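Local coordinates for protein UTP--glucose-1-phosphate uridylyltransferase YngB (Bacillus subtilis subsp. subtilis str. 168, PDB 7B1R) that catalyses the formation of UDP-glucose and diphosphate from glucose-1-phosphate and UTP, for glycolipid formation and wall teichoic acid glucosylation during anaerobic growth, at residues 4-9 / 50-55; 170-175 / 187-192. All coordinates share one frame; numbering follows the deposited sequence.

Contact 1: residues 4-9 / 50-55; sequences VRKAVI and IEDILI
Arg5 and Glu51 pair by charge at the open end of this contact, where two parallel strands, 6-9 and 52-55, begin side by side. Glu51 OE2 lies over one face of the guanidinium, 3.3 Å from Arg5 NE, with the carboxylate plane turned 86° against it. No N-H points at the oxygen, so the pair is a salt bridge by charge alone. Arg5 CG sits between its backbone N and carbonyl carbon (chi1 65°), and the chain then bends twice, laying its length over OE2. Asp52 OD2 adds a more distant opposite charge, 4.2 Å from Arg5 NH1. With an alanine in place of Arg5, Glu51 would probably be left without its positive mate and freer to turn.

Backbone bonds carry the pairing. Arg5 O accepts two donors, Glu51 N at 3.0 Å and, more nearly in line with the carbonyl, Asp52 N at 3.2 Å. The ladder continues from Ala7 N to Asp52 O, from Leu54 N to Ala7 O (2.9 Å, 166° at the hydrogen) and from Ile9 N to Leu54 O.

Apolar contacts line the face bearing Ala7, Ile9 and Ile53. Ile50 CG2, which lies anti to the backbone N, reaches Ala7 CB at 3.8 Å, and Ile9 CD1 crosses onto Ile53 CG2 at 3.5 Å. Helix 37-47 packs on this side through Ile41, Val42 and Ala45. On the other face Lys6 NZ forms a salt bridge with Glu124 and a hydrogen bond with Phe120 O, with a cation-pi contact to the Phe120 ring, while Asp52 OD1 hydrogen-bonds Asn98.

Strand, helix 37-47 and strand thus form a beta-alpha-beta crossover of the GT-A nucleotidyltransferase fold. Its buried pairing probably depends little on charge, whereas the strand starts probably do.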
ATOM      1  N   VAL A   4     -26.205  17.588  11.517  1.00 84.61           N
ATOM      2  CA  VAL A   4     -25.608  16.352  11.011  1.00 78.83           C
ATOM      3  C   VAL A   4     -24.290  16.094  11.741  1.00 83.19           C
ATOM      4  O   VAL A   4     -23.340  16.889  11.591  1.00 66.25           O
ATOM      5  CB  VAL A   4     -25.307  16.465   9.505  1.00 68.51           C
ATOM      6  CG1 VAL A   4     -24.470  15.302   9.018  1.00 63.17           C
ATOM      7  CG2 VAL A   4     -26.554  16.622   8.663  1.00 68.23           C
ATOM      8  N   ARG A   5     -24.230  14.968  12.484  1.00 74.50           N
ATOM      9  CA  ARG A   5     -23.050  14.711  13.305  1.00 78.63           C
ATOM     10  C   ARG A   5     -22.566  13.253  13.186  1.00 79.75           C
ATOM     11  O   ARG A   5     -21.533  12.855  13.764  1.00 62.23           O
ATOM     12  CB  ARG A   5     -23.352  15.150  14.739  1.00 81.70           C
ATOM     13  CG  ARG A   5     -24.457  14.324  15.377  1.00107.75           C
ATOM     14  CD  ARG A   5     -25.356  15.154  16.256  1.00122.89           C
ATOM     15  NE  ARG A   5     -25.119  15.066  17.692  1.00133.48           N
ATOM     16  CZ  ARG A   5     -25.198  13.952  18.420  1.00127.06           C
ATOM     17  NH1 ARG A   5     -25.463  12.791  17.838  1.00116.50           N
ATOM     18  NH2 ARG A   5     -24.999  14.009  19.726  1.00134.64           N
ATOM     19  N   LYS A   6     -23.337  12.445  12.448  1.00 69.23           N
ATOM     20  CA  LYS A   6     -23.023  11.037  12.298  1.00 66.53           C
ATOM     21  C   LYS A   6     -22.844  10.722  10.820  1.00 68.11           C
ATOM     22  O   LYS A   6     -23.653  11.145   9.990  1.00 63.96           O
ATOM     23  CB  LYS A   6     -24.164  10.181  12.861  1.00 70.86           C
ATOM     24  CG  LYS A   6     -24.152   9.917  14.363  1.00 70.48           C
ATOM     25  CD  LYS A   6     -25.536   9.547  14.863  1.00 69.65           C
ATOM     26  CE  LYS A   6     -25.538   8.480  15.935  1.00 77.02           C
ATOM     27  NZ  LYS A   6     -26.860   8.383  16.596  1.00 78.83           N
ATOM     28  N   ALA A   7     -21.810   9.927  10.520  1.00 69.99           N
ATOM     29  CA  ALA A   7     -21.560   9.439   9.171  1.00 59.19           C
ATOM     30  C   ALA A   7     -21.488   7.911   9.155  1.00 62.20           C
ATOM     31  O   ALA A   7     -21.037   7.281  10.121  1.00 61.24           O
ATOM     32  CB  ALA A   7     -20.265  10.032   8.709  1.00 64.89           C
ATOM     33  N   VAL A   8     -21.913   7.321   8.030  1.00 56.66           N
ATOM     34  CA  VAL A   8     -21.748   5.895   7.778  1.00 55.54           C
ATOM     35  C   VAL A   8     -20.771   5.666   6.634  1.00 57.27           C
ATOM     36  O   VAL A   8     -21.070   6.091   5.510  1.00 62.64           O
ATOM     37  CB  VAL A   8     -23.070   5.250   7.357  1.00 51.81           C
ATOM     38  CG1 VAL A   8     -22.885   3.745   7.249  1.00 51.26           C
ATOM     39  CG2 VAL A   8     -24.218   5.644   8.268  1.00 46.06           C
ATOM     40  N   ILE A   9     -19.685   4.923   6.911  1.00 52.70           N
ATOM     41  CA  ILE A   9     -18.692   4.569   5.898  1.00 56.38           C
ATOM     42  C   ILE A   9     -18.812   3.074   5.625  1.00 57.12           C
ATOM     43  O   ILE A   9     -18.362   2.271   6.450  1.00 62.71           O
ATOM     44  CB  ILE A   9     -17.267   4.902   6.381  1.00 58.60           C
ATOM     45  CG1 ILE A   9     -17.123   6.346   6.846  1.00 58.99           C
ATOM     46  CG2 ILE A   9     -16.209   4.540   5.362  1.00 55.20           C
ATOM     47  CD1 ILE A   9     -15.765   6.630   7.440  1.00 60.53           C
ATOM     48  N   ILE A  50     -18.024  15.995  11.822  1.00 77.26           N
ATOM     49  CA  ILE A  50     -18.647  14.737  12.206  1.00 67.87           C
ATOM     50  C   ILE A  50     -17.951  14.247  13.463  1.00 68.68           C
ATOM     51  O   ILE A  50     -16.726  14.261  13.548  1.00 73.27           O
ATOM     52  CB  ILE A  50     -18.564  13.703  11.063  1.00 67.35           C
ATOM     53  CG1 ILE A  50     -19.318  14.210   9.829  1.00 64.85           C
ATOM     54  CG2 ILE A  50     -19.014  12.308  11.497  1.00 58.37           C
ATOM     55  CD1 ILE A  50     -20.670  14.808  10.137  1.00 66.80           C
ATOM     56  N   GLU A  51     -18.751  13.790  14.426  1.00 76.26           N
ATOM     57  CA  GLU A  51     -18.184  13.264  15.659  1.00 80.44           C
ATOM     58  C   GLU A  51     -18.286  11.730  15.777  1.00 81.17           C
ATOM     59  O   GLU A  51     -17.476  11.131  16.487  1.00 75.96           O
ATOM     60  CB  GLU A  51     -18.752  14.047  16.841  1.00 78.33           C
ATOM     61  CG  GLU A  51     -20.191  14.485  16.625  1.00 91.28           C
ATOM     62  CD  GLU A  51     -20.684  15.549  17.595  1.00103.42           C
ATOM     63  OE1 GLU A  51     -19.842  16.278  18.145  1.00116.58           O
ATOM     64  OE2 GLU A  51     -21.907  15.648  17.804  1.00117.18           O
ATOM     65  N   ASP A  52     -19.244  11.075  15.088  1.00 78.95           N
ATOM     66  CA  ASP A  52     -19.490   9.652  15.310  1.00 74.36           C
ATOM     67  C   ASP A  52     -19.662   8.900  13.991  1.00 70.05           C
ATOM     68  O   ASP A  52     -20.674   9.052  13.311  1.00 74.69           O
ATOM     69  CB  ASP A  52     -20.725   9.399  16.186  1.00 90.40           C
ATOM     70  CG  ASP A  52     -20.789  10.165  17.507  1.00107.81           C
ATOM     71  OD1 ASP A  52     -19.991   9.846  18.442  1.00 93.99           O
ATOM     72  OD2 ASP A  52     -21.666  11.067  17.612  1.00115.99           O
ATOM     73  N   ILE A  53     -18.697   8.029  13.680  1.00 63.33           N
ATOM     74  CA  ILE A  53     -18.703   7.275  12.436  1.00 63.93           C
ATOM     75  C   ILE A  53     -19.060   5.804  12.690  1.00 67.16           C
ATOM     76  O   ILE A  53     -18.545   5.169  13.615  1.00 58.04           O
ATOM     77  CB  ILE A  53     -17.337   7.401  11.742  1.00 66.28           C
ATOM     78  CG1 ILE A  53     -17.019   8.846  11.345  1.00 68.38           C
ATOM     79  CG2 ILE A  53     -17.251   6.439  10.566  1.00 64.53           C
ATOM     80  CD1 ILE A  53     -15.562   9.084  11.031  1.00 62.75           C
ATOM     81  N   LEU A  54     -19.944   5.263  11.838  1.00 64.80           N
ATOM     82  CA  LEU A  54     -20.187   3.827  11.794  1.00 61.06           C
ATOM     83  C   LEU A  54     -19.565   3.223  10.537  1.00 61.15           C
ATOM     84  O   LEU A  54     -20.023   3.455   9.420  1.00 74.61           O
ATOM     85  CB  LEU A  54     -21.689   3.548  11.819  1.00 50.50           C
ATOM     86  CG  LEU A  54     -22.068   2.072  11.690  1.00 50.78           C
ATOM     87  CD1 LEU A  54     -21.317   1.202  12.690  1.00 57.91           C
ATOM     88  CD2 LEU A  54     -23.547   1.888  11.933  1.00 54.71           C
ATOM     89  N   ILE A  55     -18.519   2.430  10.725  1.00 53.48           N
ATOM     90  CA  ILE A  55     -17.975   1.668   9.615  1.00 54.80           C
ATOM     91  C   ILE A  55     -18.711   0.332   9.557  1.00 58.20           C
ATOM     92  O   ILE A  55     -18.745  -0.410  10.539  1.00 62.66           O
ATOM     93  CB  ILE A  55     -16.456   1.467   9.788  1.00 53.69           C
ATOM     94  CG1 ILE A  55     -15.705   2.804   9.786  1.00 56.79           C
ATOM     95  CG2 ILE A  55     -15.933   0.507   8.734  1.00 52.41           C
ATOM     96  CD1 ILE A  55     -14.250   2.710  10.173  1.00 49.32           C
TER

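Contact 2: residues 170-175 / 187-192; sequences YGIINT and DLVEKP
The Asn174 amide and the Asp187 carboxylate stand with their planes 75° apart. Asn174 CB comes up to Asp187 O, at 3.4 Å, while Asp187 OD2 forms a salt bridge with Arg235. The Tyr170 ring leaves the contact altogether, packing against Ala202, Met204 and Val162 while its hydroxyl bonds Arg252.

Between these flat groups the two segments run antiparallel but are loosely joined. The one firm hydrogen bond goes from Val189 N to Ile172 O, 3.1 Å long and 160° at the hydrogen, with the donor in the carbonyl plane. Asp187 N to Asn174 O, at 3.5 Å, is weak. CA-H...O contacts supplement them: Leu188 CA also approaches Ile172 O, Gly171 CA faces Glu190 O at 3.3 Å, and Lys191 CA faces Tyr170 O.

Aliphatic groups fill in around Ile172. Leu188 CD1 comes against Ile173 CA and Ile172 O, whereas Val189 CG1, placed between its own backbone N and carbonyl carbon (chi1 66°), lies 3.9 Å from Ile172 CB. The ring of Pro192 meets the side chain of Ile172 at about a right angle, with CG of the proline 3.8 Å from CG1 of the isoleucine; Ala197 also touches the proline.

Strand 201-204 bonds segment 170-175 through Val203 and Ile201. The Glu-Lys-Pro run leaves the ladder here; in related sugar nucleotidyltransferases it borders the sugar-phosphate pocket, and Glu190 OE2 in this chain bonds Thr231. With so few backbone bonds across it, the junction probably relies also on aliphatic contacts, CA-H...O contacts and polar ties to neighbouring elements, notably Arg235, which grips both Asp187 and Leu188 O.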
ATOM      1  N   TYR A 170     -21.160   6.158 -13.217  1.00 86.50           N
ATOM      2  CA  TYR A 170     -21.717   6.938 -12.128  1.00 89.31           C
ATOM      3  C   TYR A 170     -23.243   6.860 -12.080  1.00 93.63           C
ATOM      4  O   TYR A 170     -23.879   6.261 -12.947  1.00100.17           O
ATOM      5  CB  TYR A 170     -21.293   8.393 -12.282  1.00 83.10           C
ATOM      6  CG  TYR A 170     -19.820   8.672 -12.157  1.00 81.25           C
ATOM      7  CD1 TYR A 170     -19.191   8.609 -10.924  1.00 91.53           C
ATOM      8  CD2 TYR A 170     -19.069   9.075 -13.253  1.00 83.27           C
ATOM      9  CE1 TYR A 170     -17.841   8.903 -10.790  1.00 92.67           C
ATOM     10  CE2 TYR A 170     -17.718   9.379 -13.138  1.00 81.96           C
ATOM     11  CZ  TYR A 170     -17.104   9.286 -11.899  1.00 82.85           C
ATOM     12  OH  TYR A 170     -15.786   9.565 -11.728  1.00 64.65           O
ATOM     13  N   GLY A 171     -23.803   7.437 -11.007  1.00 96.27           N
ATOM     14  CA  GLY A 171     -25.199   7.828 -10.943  1.00 73.89           C
ATOM     15  C   GLY A 171     -25.325   9.289 -11.360  1.00 77.83           C
ATOM     16  O   GLY A 171     -24.551  10.142 -10.898  1.00 75.99           O
ATOM     17  N   ILE A 172     -26.291   9.556 -12.252  1.00 74.21           N
ATOM     18  CA  ILE A 172     -26.412  10.879 -12.842  1.00 74.13           C
ATOM     19  C   ILE A 172     -27.708  11.540 -12.389  1.00 75.77           C
ATOM     20  O   ILE A 172     -28.785  10.939 -12.459  1.00 82.89           O
ATOM     21  CB  ILE A 172     -26.296  10.803 -14.374  1.00 83.42           C
ATOM     22  CG1 ILE A 172     -25.017  10.077 -14.808  1.00 86.66           C
ATOM     23  CG2 ILE A 172     -26.414  12.186 -14.994  1.00 81.42           C
ATOM     24  CD1 ILE A 172     -23.736  10.749 -14.362  1.00 86.89           C
ATOM     25  N   ILE A 173     -27.533  12.768 -11.890  1.00 78.30           N
ATOM     26  CA  ILE A 173     -28.544  13.721 -11.465  1.00 73.47           C
ATOM     27  C   ILE A 173     -29.371  14.095 -12.689  1.00 77.93           C
ATOM     28  O   ILE A 173     -28.973  13.842 -13.822  1.00 83.74           O
ATOM     29  CB  ILE A 173     -27.789  14.967 -11.000  1.00 70.01           C
ATOM     30  CG1 ILE A 173     -28.426  15.641  -9.804  1.00 79.07           C
ATOM     31  CG2 ILE A 173     -27.708  15.948 -12.142  1.00 70.36           C
ATOM     32  CD1 ILE A 173     -28.284  17.138  -9.935  1.00103.87           C
ATOM     33  N   ASN A 174     -30.513  14.741 -12.461  1.00 85.31           N
ATOM     34  CA  ASN A 174     -31.392  15.113 -13.556  1.00 82.51           C
ATOM     35  C   ASN A 174     -32.125  16.379 -13.155  1.00 77.77           C
ATOM     36  O   ASN A 174     -33.236  16.301 -12.637  1.00 75.30           O
ATOM     37  CB  ASN A 174     -32.385  14.002 -13.914  1.00 84.20           C
ATOM     38  CG  ASN A 174     -33.494  14.443 -14.847  1.00 84.09           C
ATOM     39  OD1 ASN A 174     -33.645  15.634 -15.139  1.00 85.86           O
ATOM     40  ND2 ASN A 174     -34.270  13.482 -15.322  1.00 79.18           N
ATOM     41  N   THR A 175     -31.491  17.525 -13.420  1.00 78.23           N
ATOM     42  CA  THR A 175     -31.960  18.780 -12.860  1.00 92.29           C
ATOM     43  C   THR A 175     -33.128  19.365 -13.653  1.00105.68           C
ATOM     44  O   THR A 175     -33.511  18.876 -14.719  1.00 94.47           O
ATOM     45  CB  THR A 175     -30.863  19.843 -12.828  1.00 90.28           C
ATOM     46  OG1 THR A 175     -29.624  19.154 -12.927  1.00 99.68           O
ATOM     47  CG2 THR A 175     -30.903  20.656 -11.557  1.00 90.57           C
ATOM     48  N   ASP A 187     -34.614  13.825 -10.661  1.00 78.31           N
ATOM     49  CA  ASP A 187     -34.554  12.370 -10.708  1.00 84.39           C
ATOM     50  C   ASP A 187     -33.092  11.923 -10.830  1.00 86.64           C
ATOM     51  O   ASP A 187     -32.183  12.750 -10.798  1.00 89.18           O
ATOM     52  CB  ASP A 187     -35.566  11.793 -11.706  1.00 78.74           C
ATOM     53  CG  ASP A 187     -35.525  10.275 -11.826  1.00 99.23           C
ATOM     54  OD1 ASP A 187     -35.933   9.580 -10.854  1.00 86.09           O
ATOM     55  OD2 ASP A 187     -35.073   9.792 -12.894  1.00103.22           O
ATOM     56  N   LEU A 188     -32.876  10.609 -10.970  1.00 92.45           N
ATOM     57  CA  LEU A 188     -31.581   9.991 -10.748  1.00 96.13           C
ATOM     58  C   LEU A 188     -31.554   8.644 -11.461  1.00 92.65           C
ATOM     59  O   LEU A 188     -32.554   7.932 -11.425  1.00 98.20           O
ATOM     60  CB  LEU A 188     -31.474   9.791  -9.233  1.00101.17           C
ATOM     61  CG  LEU A 188     -30.187  10.278  -8.577  1.00 91.68           C
ATOM     62  CD1 LEU A 188     -29.716  11.576  -9.205  1.00105.05           C
ATOM     63  CD2 LEU A 188     -30.419  10.484  -7.099  1.00 93.16           C
ATOM     64  N   VAL A 189     -30.605   8.424 -12.333  1.00 83.46           N
ATOM     65  CA  VAL A 189     -30.646   7.102 -13.009  1.00 93.56           C
ATOM     66  C   VAL A 189     -29.692   6.190 -12.235  1.00 89.93           C
ATOM     67  O   VAL A 189     -29.059   6.648 -11.263  1.00 94.04           O
ATOM     68  CB  VAL A 189     -30.162   7.373 -14.432  1.00 94.13           C
ATOM     69  CG1 VAL A 189     -28.715   7.777 -14.344  1.00 79.50           C
ATOM     70  CG2 VAL A 189     -30.415   6.252 -15.425  1.00102.93           C
ATOM     71  N   GLU A 190     -29.500   4.928 -12.627  1.00 83.91           N
ATOM     72  CA  GLU A 190     -28.409   4.189 -11.935  1.00 92.04           C
ATOM     73  C   GLU A 190     -27.141   4.407 -12.750  1.00 93.41           C
ATOM     74  O   GLU A 190     -26.685   5.486 -12.719  1.00 85.68           O
ATOM     75  CB  GLU A 190     -28.691   2.739 -11.562  1.00 97.65           C
ATOM     76  CG  GLU A 190     -27.855   2.307 -10.363  1.00108.21           C
ATOM     77  CD  GLU A 190     -26.751   3.252  -9.900  1.00123.43           C
ATOM     78  OE1 GLU A 190     -25.605   2.800  -9.776  1.00139.91           O
ATOM     79  OE2 GLU A 190     -27.037   4.425  -9.627  1.00132.69           O
ATOM     80  N   LYS A 191     -26.590   3.431 -13.454  1.00116.73           N
ATOM     81  CA  LYS A 191     -25.393   3.788 -14.257  1.00130.97           C
ATOM     82  C   LYS A 191     -25.811   3.716 -15.714  1.00112.10           C
ATOM     83  O   LYS A 191     -25.677   2.627 -16.267  1.00101.61           O
ATOM     84  CB  LYS A 191     -24.217   2.868 -13.927  1.00142.21           C
ATOM     85  CG  LYS A 191     -24.588   1.488 -13.408  1.00130.50           C
ATOM     86  CD  LYS A 191     -24.837   0.472 -14.507  1.00128.25           C
ATOM     87  CE  LYS A 191     -25.260  -0.886 -13.988  1.00119.28           C
ATOM     88  NZ  LYS A 191     -26.708  -0.932 -13.678  1.00131.07           N
ATOM     89  N   PRO A 192     -26.332   4.901 -16.487  1.00105.98           N
ATOM     90  CA  PRO A 192     -26.959   5.069 -17.773  1.00106.15           C
ATOM     91  C   PRO A 192     -25.958   5.069 -18.928  1.00112.13           C
ATOM     92  O   PRO A 192     -24.843   5.486 -18.752  1.00118.85           O
ATOM     93  CB  PRO A 192     -27.533   6.480 -17.665  1.00 96.92           C
ATOM     94  CG  PRO A 192     -26.520   7.192 -16.830  1.00100.93           C
ATOM     95  CD  PRO A 192     -26.111   6.163 -15.803  1.00 97.66           C
TER

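Contacts 1 and 2 reach the same mixed sheet, yet their centres lie 25 Å apart and they share no strand. Contact 1, whose centre lies about 12 Å from the centre of the chain, is mostly buried in the parallel part of the sheet, in the nucleotidyltransferase core. Contact 2, whose centre lies about 19 Å from the centre of the chain, is only partly buried and belongs to an antiparallel region formed later in the chain, where strands fade into loops. A regular backbone ladder joins the first, with charges at its starting end; the second has a single good backbone bond and leans on aliphatic contacts and on Arg235 outside it.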